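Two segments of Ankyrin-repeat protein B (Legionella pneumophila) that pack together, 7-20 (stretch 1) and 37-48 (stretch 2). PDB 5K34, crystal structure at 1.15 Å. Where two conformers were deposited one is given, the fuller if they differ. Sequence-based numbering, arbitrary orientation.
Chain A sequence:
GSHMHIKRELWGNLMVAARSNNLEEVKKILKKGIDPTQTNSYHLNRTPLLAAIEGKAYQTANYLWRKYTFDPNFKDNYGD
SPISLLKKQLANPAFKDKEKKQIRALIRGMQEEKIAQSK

Stretch 1 7-20: KRELWGNLMVAARS
Stretch 2 (37-48) TQTNSYHLNRTP

Residues 7-19 form a helix that begins earlier in the chain, with regular i to i-4 bonds such as Trp 11 N to Lys 7 O (2.8 Å). Ser 20 is the first residue to leave helical phi/psi (-94/8). Residues 37-47 have no regular helix or strand. A type I turn runs from Ser 41 to Leu 44, and a type I' turn from His 43 to Arg 46. Leu 44 (61/20) and Asn 45 (58/25) take positive phi to make the second turn. His 43 N donates to Asn 40 OD1 (3.0 Å), and Arg 46 N to His 43 O (3.0 Å).

The register is set by two CA pairs. Trp 11 CA lies 8.5 Å from His 43 CA, and Met 15 CA lies 5.0 Å from Pro 48 CA. The wide spacing at the first pair leaves room for two stacked rings. Together the stretches bury 642 Å², with no hydrogen bond between them.

Two stacks hold the N-terminal half of the helix segment. The CA-to-CB bond of Trp 11 points toward stretch 2; chi1 is t and chi2 is -88°. Its five-membered ring stacks face to face on His 43 (chi1 m, chi2 -54°), with centroids 3.7 Å apart and planes at 29°. The closest atoms are Trp 11 CD1 and His 43 ND1, at 3.1 Å. One turn earlier, Arg 8 (m, t, t) extends over Tyr 42 (chi1 t, chi2 78°). The planes lie at 6°, and Arg 8 CZ sits 3.6 Å from the centroid of the Tyr 42 ring, 1° off its normal. This is a cation-pi contact. The flat guanidinium suits the ring face, and both residues remain exposed.

The apolar contacts centre on Pro 48. Its side chain is a knob among Trp 11, Leu 14, Met 15 and Ala 18. Pro 48 CD meets Trp 11 CH2 at 3.8 Å, Pro 48 CG meets Leu 14 CD2 (chi1 t, chi2 p) at 3.9 Å, and Pro 48 CB meets Ala 18 CB at 3.8 Å. The small Ala 18 side chain fits this close approach. Met 15 (m, m, m) brings SD to 3.5 Å from Thr 47 C, and its CE to 3.8 Å from Arg 46 CB.

Polar groups border the tryptophan. Arg 46 O lies near the ring plane, 3.4 Å from Trp 11 CZ2, and accepts a bond from Thr 39 OG1 (2.7 Å). Thr 47 (chi1 p) is the N-cap of the next helix. Arg 19 NH2 and Arg 46 NH2 approach to 3.8 Å despite like charge; both atoms are hydrogen-bonded elsewhere in the structure.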

# COMPACT_ATOMS: atom_id res chain seq x y z
N LYS A 7 -3.01 -1.50 -19.34
CA LYS A 7 -2.30 -1.69 -18.08
C LYS A 7 -2.34 -0.40 -17.27
O LYS A 7 -2.51 -0.45 -16.05
CB LYS A 7 -0.84 -2.20 -18.27
CG LYS A 7 -0.65 -3.65 -18.79
CD LYS A 7 -1.58 -4.69 -18.14
CE LYS A 7 -1.45 -6.06 -18.79
NZ LYS A 7 -2.21 -7.04 -17.96
N ARG A 8 -2.20 0.76 -17.89
CA ARG A 8 -2.26 2.01 -17.14
C ARG A 8 -3.65 2.26 -16.60
O ARG A 8 -3.78 2.75 -15.45
CB ARG A 8 -1.81 3.18 -18.05
CG ARG A 8 -0.33 3.22 -18.21
CD ARG A 8 0.06 4.32 -19.19
NE ARG A 8 1.52 4.44 -19.19
CZ ARG A 8 2.19 5.32 -19.92
NH1 ARG A 8 1.54 6.14 -20.73
NH2 ARG A 8 3.51 5.34 -19.82
N GLU A 9 -4.72 1.97 -17.34
CA GLU A 9 -6.07 2.13 -16.84
C GLU A 9 -6.32 1.19 -15.67
O GLU A 9 -6.87 1.60 -14.65
CB GLU A 9 -7.10 1.88 -17.96
CG GLU A 9 -8.56 1.82 -17.54
CD GLU A 9 -9.55 1.45 -18.66
OE1 GLU A 9 -9.13 0.84 -19.69
OE2 GLU A 9 -10.75 1.79 -18.50
N LEU A 10 -5.88 -0.08 -15.80
CA LEU A 10 -6.00 -1.01 -14.69
C LEU A 10 -5.21 -0.54 -13.47
O LEU A 10 -5.72 -0.67 -12.36
CB LEU A 10 -5.52 -2.41 -15.09
CG LEU A 10 -6.41 -3.22 -16.06
CD1 LEU A 10 -5.64 -4.45 -16.55
CD2 LEU A 10 -7.68 -3.62 -15.36
N TRP A 11 -4.00 -0.04 -13.68
CA TRP A 11 -3.20 0.43 -12.53
C TRP A 11 -3.93 1.56 -11.79
O TRP A 11 -3.97 1.57 -10.56
CB TRP A 11 -1.82 0.90 -12.99
CG TRP A 11 -0.96 1.34 -11.83
CD1 TRP A 11 -0.90 2.59 -11.27
CD2 TRP A 11 -0.09 0.51 -11.08
NE1 TRP A 11 -0.02 2.57 -10.21
CE2 TRP A 11 0.51 1.32 -10.08
CE3 TRP A 11 0.27 -0.85 -11.16
CZ2 TRP A 11 1.45 0.82 -9.18
CZ3 TRP A 11 1.20 -1.35 -10.23
CH2 TRP A 11 1.78 -0.52 -9.28
N GLY A 12 -4.45 2.54 -12.53
CA GLY A 12 -5.17 3.63 -11.86
C GLY A 12 -6.37 3.13 -11.08
O GLY A 12 -6.61 3.58 -9.95
N ASN A 13 -7.11 2.18 -11.66
CA ASN A 13 -8.26 1.61 -10.95
C ASN A 13 -7.81 0.80 -9.73
O ASN A 13 -8.52 0.77 -8.71
CB ASN A 13 -9.06 0.71 -11.91
CG ASN A 13 -9.84 1.50 -12.91
OD1 ASN A 13 -10.05 2.70 -12.76
ND2 ASN A 13 -10.32 0.82 -13.94
N LEU A 14 -6.65 0.15 -9.83
CA LEU A 14 -6.05 -0.60 -8.70
C LEU A 14 -5.71 0.32 -7.55
O LEU A 14 -5.96 0.01 -6.38
CB LEU A 14 -4.81 -1.31 -9.20
CG LEU A 14 -3.93 -2.02 -8.20
CD1 LEU A 14 -4.69 -3.14 -7.50
CD2 LEU A 14 -2.69 -2.55 -8.91
N MET A 15 -5.08 1.47 -7.80
CA MET A 15 -4.79 2.48 -6.78
C MET A 15 -6.08 2.91 -6.08
O MET A 15 -6.12 3.01 -4.84
CB MET A 15 -4.09 3.67 -7.40
CG MET A 15 -2.67 3.33 -7.88
SD MET A 15 -1.50 2.92 -6.60
CE MET A 15 -1.19 4.58 -5.93
N VAL A 16 -7.15 3.23 -6.83
CA VAL A 16 -8.42 3.61 -6.20
C VAL A 16 -9.04 2.48 -5.38
O VAL A 16 -9.53 2.70 -4.25
CB VAL A 16 -9.40 4.14 -7.26
CG1 VAL A 16 -10.79 4.34 -6.66
CG2 VAL A 16 -8.88 5.45 -7.82
N ALA A 17 -9.02 1.27 -5.93
CA ALA A 17 -9.61 0.14 -5.21
C ALA A 17 -8.85 -0.08 -3.91
O ALA A 17 -9.46 -0.31 -2.86
CB ALA A 17 -9.55 -1.11 -6.07
N ALA A 18 -7.51 -0.03 -3.95
CA ALA A 18 -6.74 -0.23 -2.74
C ALA A 18 -6.99 0.89 -1.73
O ALA A 18 -7.21 0.61 -0.54
CB ALA A 18 -5.27 -0.32 -3.07
N ARG A 19 -7.02 2.15 -2.18
CA ARG A 19 -7.25 3.27 -1.26
C ARG A 19 -8.62 3.19 -0.60
O ARG A 19 -8.78 3.66 0.55
CB ARG A 19 -7.12 4.57 -2.07
CG ARG A 19 -7.03 5.81 -1.15
CD ARG A 19 -6.87 7.11 -1.96
NE ARG A 19 -5.64 7.18 -2.71
CZ ARG A 19 -5.55 7.11 -4.05
NH1 ARG A 19 -6.59 6.89 -4.83
NH2 ARG A 19 -4.34 7.21 -4.62
N SER A 20 -9.59 2.60 -1.29
CA SER A 20 -10.95 2.50 -0.74
C SER A 20 -11.19 1.20 -0.01
O SER A 20 -12.32 0.94 0.43
CB SER A 20 -12.02 2.67 -1.81
OG SER A 20 -11.87 1.67 -2.78
N THR A 37 3.82 -4.79 -6.91
CA THR A 37 5.04 -4.35 -6.22
C THR A 37 5.95 -3.52 -7.14
O THR A 37 6.93 -2.92 -6.63
CB THR A 37 5.88 -5.55 -5.67
OG1 THR A 37 6.50 -6.23 -6.79
CG2 THR A 37 5.02 -6.53 -4.91
N GLN A 38 5.68 -3.54 -8.43
CA GLN A 38 6.57 -2.86 -9.37
C GLN A 38 5.90 -1.59 -9.87
O GLN A 38 4.72 -1.56 -10.22
CB GLN A 38 6.91 -3.80 -10.53
CG GLN A 38 7.71 -5.04 -10.12
CD GLN A 38 8.91 -4.74 -9.21
OE1 GLN A 38 8.98 -5.19 -8.04
NE2 GLN A 38 9.90 -4.02 -9.75
N THR A 39 6.69 -0.53 -9.94
CA THR A 39 6.17 0.79 -10.28
C THR A 39 7.22 1.56 -11.08
O THR A 39 8.29 0.98 -11.41
CB THR A 39 5.69 1.54 -9.01
OG1 THR A 39 5.12 2.79 -9.40
CG2 THR A 39 6.83 1.74 -8.02
N ASN A 40 6.96 2.80 -11.41
CA ASN A 40 7.86 3.56 -12.27
C ASN A 40 7.53 5.04 -12.14
O ASN A 40 6.65 5.45 -11.42
CB ASN A 40 7.74 3.08 -13.73
CG ASN A 40 6.33 3.19 -14.28
OD1 ASN A 40 5.54 4.05 -13.89
ND2 ASN A 40 5.99 2.30 -15.21
N SER A 41 8.29 5.84 -12.92
CA SER A 41 8.17 7.28 -12.97
C SER A 41 6.72 7.75 -13.26
O SER A 41 6.18 8.64 -12.65
CB SER A 41 9.18 7.79 -14.04
OG SER A 41 9.00 9.13 -14.23
N TYR A 42 6.14 7.11 -14.24
CA TYR A 42 4.82 7.48 -14.74
C TYR A 42 3.77 7.37 -13.61
O TYR A 42 2.88 8.18 -13.48
CB TYR A 42 4.40 6.61 -15.95
CG TYR A 42 3.06 7.01 -16.52
CD1 TYR A 42 2.93 8.14 -17.35
CD2 TYR A 42 1.91 6.33 -16.17
CE1 TYR A 42 1.69 8.52 -17.84
CE2 TYR A 42 0.66 6.70 -16.64
CZ TYR A 42 0.58 7.80 -17.48
OH TYR A 42 -0.69 8.19 -17.95
N HIS A 43 3.94 6.31 -12.80
CA HIS A 43 3.08 6.05 -11.63
C HIS A 43 3.61 6.69 -10.35
O HIS A 43 3.19 6.31 -9.25
CB HIS A 43 2.89 4.55 -11.50
CG HIS A 43 2.15 3.95 -12.65
ND1 HIS A 43 0.91 4.42 -13.06
CD2 HIS A 43 2.48 2.93 -13.49
CE1 HIS A 43 0.50 3.70 -14.10
NE2 HIS A 43 1.42 2.79 -14.36
N LEU A 44 4.50 7.69 -10.50
CA LEU A 44 5.02 8.47 -9.39
C LEU A 44 5.79 7.60 -8.37
O LEU A 44 5.93 8.00 -7.21
CB LEU A 44 3.95 9.32 -8.68
CG LEU A 44 3.07 10.19 -9.58
CD1 LEU A 44 2.06 10.99 -8.75
CD2 LEU A 44 3.79 11.01 -10.67
N ASN A 45 6.22 6.41 -8.82
CA ASN A 45 6.87 5.44 -7.93
C ASN A 45 6.00 5.02 -6.72
O ASN A 45 6.51 4.56 -5.71
CB ASN A 45 8.27 5.91 -7.48
CG ASN A 45 9.30 5.67 -8.54
OD1 ASN A 45 10.18 6.59 -8.77
ND2 ASN A 45 9.28 4.57 -9.16
N ARG A 46 4.68 5.14 -6.90
CA ARG A 46 3.76 4.66 -5.86
C ARG A 46 3.32 3.23 -6.13
O ARG A 46 3.44 2.71 -7.24
CB ARG A 46 2.50 5.57 -5.80
CG ARG A 46 2.81 7.07 -5.80
CD ARG A 46 1.61 7.89 -5.36
NE ARG A 46 1.57 7.96 -3.90
CZ ARG A 46 0.45 7.98 -3.18
NH1 ARG A 46 0.54 8.04 -1.85
NH2 ARG A 46 -0.75 7.92 -3.76
N THR A 47 2.79 2.58 -5.08
CA THR A 47 2.19 1.25 -5.25
C THR A 47 0.82 1.25 -4.58
O THR A 47 0.51 2.16 -3.79
CB THR A 47 3.03 0.16 -4.54
OG1 THR A 47 2.99 0.38 -3.13
CG2 THR A 47 4.48 0.14 -5.06
N PRO A 48 0.01 0.21 -4.80
CA PRO A 48 -1.26 0.10 -4.10
C PRO A 48 -1.09 -0.14 -2.62
O PRO A 48 -2.04 0.05 -1.86
CB PRO A 48 -1.98 -1.07 -4.79
CG PRO A 48 -0.89 -1.84 -5.47
CD PRO A 48 0.12 -0.77 -5.91